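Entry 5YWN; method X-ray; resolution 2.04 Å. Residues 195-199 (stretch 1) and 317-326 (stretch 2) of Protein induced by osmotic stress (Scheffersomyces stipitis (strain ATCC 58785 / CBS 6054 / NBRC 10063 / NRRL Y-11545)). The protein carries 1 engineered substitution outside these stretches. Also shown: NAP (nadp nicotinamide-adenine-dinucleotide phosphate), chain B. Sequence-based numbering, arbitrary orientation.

Stretch 1 (195-199) IFGPQ
Stretch 2, residues 317-326: DFETSVVDSI

Stretch 1 enters as the end of a strand, Ile 195 and Phe 196, and then leaves the strand as an extended loop through Gly 197, Pro 198 and Gln 199. It packs against a regular helix that runs from Phe 318 through Ile 326 and onward, with phi near -60° and psi between -40° and -50°. The contact is small, 286 Å² counted over both sides, and has no direct hydrogen bond across it; packing and one bridging water make it.

Ile 195 (phi/psi -102/117, rotamer m, then t) points its CA-to-CB bond away from the helix and makes no contact with it. Its backbone serves the cofactor instead: Ile 195 N donates to O7N of NAP at 3.2 Å, with an N-H...O angle of 152°. Strand alternation then turns Phe 196 (-115/165) toward the helix. With chi1 -56° (m) and chi2 -26°, its ring reaches the first turn, where Phe 318, in rotamer t with chi2 83°, brings the end of its side chain near. The rings meet edge to edge, Phe 196 CE2 lying 4.1 Å from Phe 318 CE1, each close to the plane of the other ring. Nearer the backbone, Phe 196 CB sits 3.6 Å from Ser 321 OG, and Phe 196 O is 3.3 Å from the same Ser 321 OG. That hydroxyl, on a t rotamer, is hydrogen-bonded elsewhere in the structure.

Gly 197 has phi/psi 126/166, angles at which a CB would be jammed against the carbonyl O of Phe 196 and crowded by Pro 198 CD; the backbone itself calls for glycine. Gly 197 N lies 3.4 Å from Ser 321 OG, but the angle is too poor for a hydrogen bond. The amide is satisfied by a water that accepts from Gly 197 N at 3.0 Å and donates to Ser 325 OG at 2.9 Å, tying the loop to the helix one turn further on. Ser 325 is also in rotamer t, and its CB packs 3.7 Å from Gly 197 C.

At Pro 198 (-65/152, C-gamma endo) the backbones come nearest in register, with Pro 198 CA 4.1 Å from Ser 325 CA. Ser 325 CB lies 3.9 Å from Pro 198 N, so the serine packs directly against the proline. The CA-to-CB bond of Pro 198 is sideways to the helix, and the ring meets Asp 324 (chi1 -76°, m), whose CA-to-CB bond points toward the loop; Pro 198 CD is 3.9 Å from Asp 324 CB, and Pro 198 CB is 3.9 Å from Asp 324 O. Gln 199 (-71/153, chi1 and chi2 both m) continues the extended course without touching the helix.

The helix start is fixed separately. Asp 317, the N-cap (-78/164, chi1 81°, p), accepts through OD1 from Thr 320 N at 2.9 Å and from Thr 320 OG1 at 2.7 Å. Regular i to i+4 bonds follow, including Ser 325 N to Ser 321 O at 3.0 Å, consistent with the two serines lying one turn apart, both in contact with the loop.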

# COMPACT_ATOMS: atom_id res chain seq x y z
N ILE A 195 -2.23 6.51 1.00
CA ILE A 195 -3.08 5.99 -0.04
C ILE A 195 -4.57 6.30 0.19
O ILE A 195 -5.16 5.84 1.12
CB ILE A 195 -2.88 4.48 -0.23
CG1 ILE A 195 -1.42 4.12 -0.47
CG2 ILE A 195 -3.77 3.98 -1.33
CD1 ILE A 195 -1.19 2.66 -0.61
N PHE A 196 -5.13 7.06 -0.72
CA PHE A 196 -6.53 7.42 -0.72
C PHE A 196 -7.25 6.82 -1.95
O PHE A 196 -6.66 6.46 -2.90
CB PHE A 196 -6.78 8.94 -0.72
CG PHE A 196 -6.14 9.69 0.40
CD1 PHE A 196 -5.84 9.11 1.60
CD2 PHE A 196 -5.86 11.01 0.24
CE1 PHE A 196 -5.26 9.84 2.59
CE2 PHE A 196 -5.30 11.74 1.24
CZ PHE A 196 -4.99 11.16 2.40
N GLY A 197 -8.56 6.82 -1.89
CA GLY A 197 -9.38 6.31 -2.93
C GLY A 197 -10.41 5.25 -2.56
O GLY A 197 -10.39 4.71 -1.51
N PRO A 198 -11.34 4.98 -3.45
CA PRO A 198 -12.41 4.03 -3.16
C PRO A 198 -11.93 2.61 -2.97
O PRO A 198 -10.92 2.30 -3.48
CB PRO A 198 -13.27 4.10 -4.41
CG PRO A 198 -12.35 4.47 -5.48
CD PRO A 198 -11.37 5.38 -4.86
N GLN A 199 -12.63 1.82 -2.19
CA GLN A 199 -12.37 0.41 -2.01
C GLN A 199 -12.74 -0.37 -3.26
O GLN A 199 -13.61 0.03 -3.95
CB GLN A 199 -13.18 -0.17 -0.88
CG GLN A 199 -13.23 0.64 0.37
CD GLN A 199 -12.03 0.47 1.24
OE1 GLN A 199 -11.69 -0.61 1.63
NE2 GLN A 199 -11.42 1.54 1.58
N ASP A 317 -5.97 12.87 -9.83
CA ASP A 317 -5.81 14.04 -9.01
C ASP A 317 -6.51 13.91 -7.67
O ASP A 317 -7.30 13.08 -7.49
CB ASP A 317 -6.13 15.31 -9.78
CG ASP A 317 -7.59 15.61 -9.87
OD1 ASP A 317 -8.40 14.94 -9.31
OD2 ASP A 317 -7.94 16.62 -10.50
N PHE A 318 -6.16 14.77 -6.75
CA PHE A 318 -6.60 14.66 -5.38
C PHE A 318 -8.12 14.74 -5.22
O PHE A 318 -8.70 13.99 -4.54
CB PHE A 318 -5.90 15.72 -4.54
CG PHE A 318 -6.40 15.82 -3.15
CD1 PHE A 318 -5.95 14.99 -2.19
CD2 PHE A 318 -7.29 16.78 -2.81
CE1 PHE A 318 -6.41 15.07 -0.91
CE2 PHE A 318 -7.76 16.87 -1.53
CZ PHE A 318 -7.32 16.02 -0.58
N GLU A 319 -8.72 15.66 -5.92
CA GLU A 319 -10.14 15.83 -5.89
C GLU A 319 -10.85 14.56 -6.39
O GLU A 319 -11.77 14.15 -5.81
CB GLU A 319 -10.53 17.04 -6.71
CG GLU A 319 -12.01 17.25 -6.83
CD GLU A 319 -12.45 18.67 -7.18
OE1 GLU A 319 -13.61 18.84 -7.41
OE2 GLU A 319 -11.69 19.58 -7.19
N THR A 320 -10.37 13.99 -7.45
CA THR A 320 -10.98 12.82 -7.99
C THR A 320 -10.90 11.65 -7.01
O THR A 320 -11.88 11.00 -6.78
CB THR A 320 -10.46 12.46 -9.39
OG1 THR A 320 -10.54 13.57 -10.24
CG2 THR A 320 -11.28 11.36 -10.00
N SER A 321 -9.74 11.45 -6.41
CA SER A 321 -9.55 10.36 -5.48
C SER A 321 -10.47 10.54 -4.28
O SER A 321 -11.17 9.68 -3.92
CB SER A 321 -8.09 10.29 -5.05
OG SER A 321 -7.86 9.25 -4.17
N VAL A 322 -10.49 11.74 -3.75
CA VAL A 322 -11.36 12.08 -2.66
C VAL A 322 -12.84 11.93 -3.03
O VAL A 322 -13.53 11.31 -2.34
CB VAL A 322 -11.06 13.50 -2.15
CG1 VAL A 322 -12.15 14.07 -1.30
CG2 VAL A 322 -9.77 13.51 -1.37
N VAL A 323 -13.28 12.49 -4.14
CA VAL A 323 -14.67 12.43 -4.53
C VAL A 323 -15.09 10.96 -4.73
O VAL A 323 -16.06 10.58 -4.27
CB VAL A 323 -14.98 13.26 -5.82
CG1 VAL A 323 -16.31 12.90 -6.43
CG2 VAL A 323 -14.92 14.75 -5.59
N ASP A 324 -14.28 10.19 -5.41
CA ASP A 324 -14.58 8.81 -5.67
C ASP A 324 -14.71 8.07 -4.35
O ASP A 324 -15.55 7.27 -4.21
CB ASP A 324 -13.53 8.17 -6.59
CG ASP A 324 -13.67 8.58 -8.05
OD1 ASP A 324 -14.61 9.28 -8.38
OD2 ASP A 324 -12.84 8.19 -8.85
N SER A 325 -13.85 8.36 -3.39
CA SER A 325 -13.88 7.69 -2.12
C SER A 325 -15.17 8.00 -1.33
O SER A 325 -15.79 7.14 -0.82
CB SER A 325 -12.59 7.96 -1.33
OG SER A 325 -12.59 7.36 -0.08
N ILE A 326 -15.53 9.27 -1.29
CA ILE A 326 -16.74 9.74 -0.65
C ILE A 326 -18.03 9.27 -1.30
O ILE A 326 -18.91 8.91 -0.61
CB ILE A 326 -16.70 11.25 -0.42
CG1 ILE A 326 -15.67 11.56 0.64
CG2 ILE A 326 -18.04 11.78 0.05
CD1 ILE A 326 -14.96 12.80 0.42
PA NAP B . -4.30 -2.78 5.52
O1A NAP B . -5.51 -2.34 4.74
O2A NAP B . -4.41 -3.00 7.01
O5B NAP B . -3.73 -4.13 4.86
C5B NAP B . -2.90 -5.01 5.61
C4B NAP B . -3.25 -6.46 5.27
O4B NAP B . -2.14 -7.31 5.57
C3B NAP B . -4.44 -6.95 6.08
O3B NAP B . -5.52 -7.32 5.21
C2B NAP B . -3.96 -8.15 6.87
O2B NAP B . -4.71 -9.31 6.54
C1B NAP B . -2.49 -8.33 6.51
N9A NAP B . -1.65 -8.21 7.73
C8A NAP B . -1.50 -7.10 8.47
N7A NAP B . -0.66 -7.33 9.52
C5A NAP B . -0.26 -8.62 9.45
C6A NAP B . 0.62 -9.51 10.24
N6A NAP B . 1.26 -9.06 11.34
N1A NAP B . 0.76 -10.79 9.81
C2A NAP B . 0.13 -11.25 8.72
N3A NAP B . -0.69 -10.49 7.96
C4A NAP B . -0.92 -9.19 8.27
O3 NAP B . -3.12 -1.73 5.25
PN NAP B . -3.00 -0.98 3.83
O1N NAP B . -3.15 0.51 4.07
O2N NAP B . -3.90 -1.68 2.85
O5D NAP B . -1.47 -1.26 3.41
C5D NAP B . -1.17 -2.25 2.42
C4D NAP B . 0.34 -2.35 2.25
O4D NAP B . 0.84 -1.22 1.52
C3D NAP B . 1.06 -2.40 3.59
O3D NAP B . 1.74 -3.65 3.75
C2D NAP B . 2.05 -1.25 3.58
O2D NAP B . 3.39 -1.73 3.77
C1D NAP B . 1.90 -0.57 2.23
N1N NAP B . 1.59 0.85 2.42
C2N NAP B . 0.31 1.25 2.48
C3N NAP B . 0.00 2.60 2.65
C7N NAP B . -1.43 3.03 2.72
O7N NAP B . -1.70 4.16 3.12
N7N NAP B . -2.38 2.18 2.34
C4N NAP B . 1.02 3.52 2.77
C5N NAP B . 2.34 3.09 2.71
C6N NAP B . 2.60 1.73 2.53
P2B NAP B . -6.04 -9.69 7.36
O1X NAP B . -6.14 -11.19 7.22
O2X NAP B . -5.75 -9.21 8.76
O3X NAP B . -7.13 -8.92 6.65
O HOH W 1 -9.79 7.67 0.66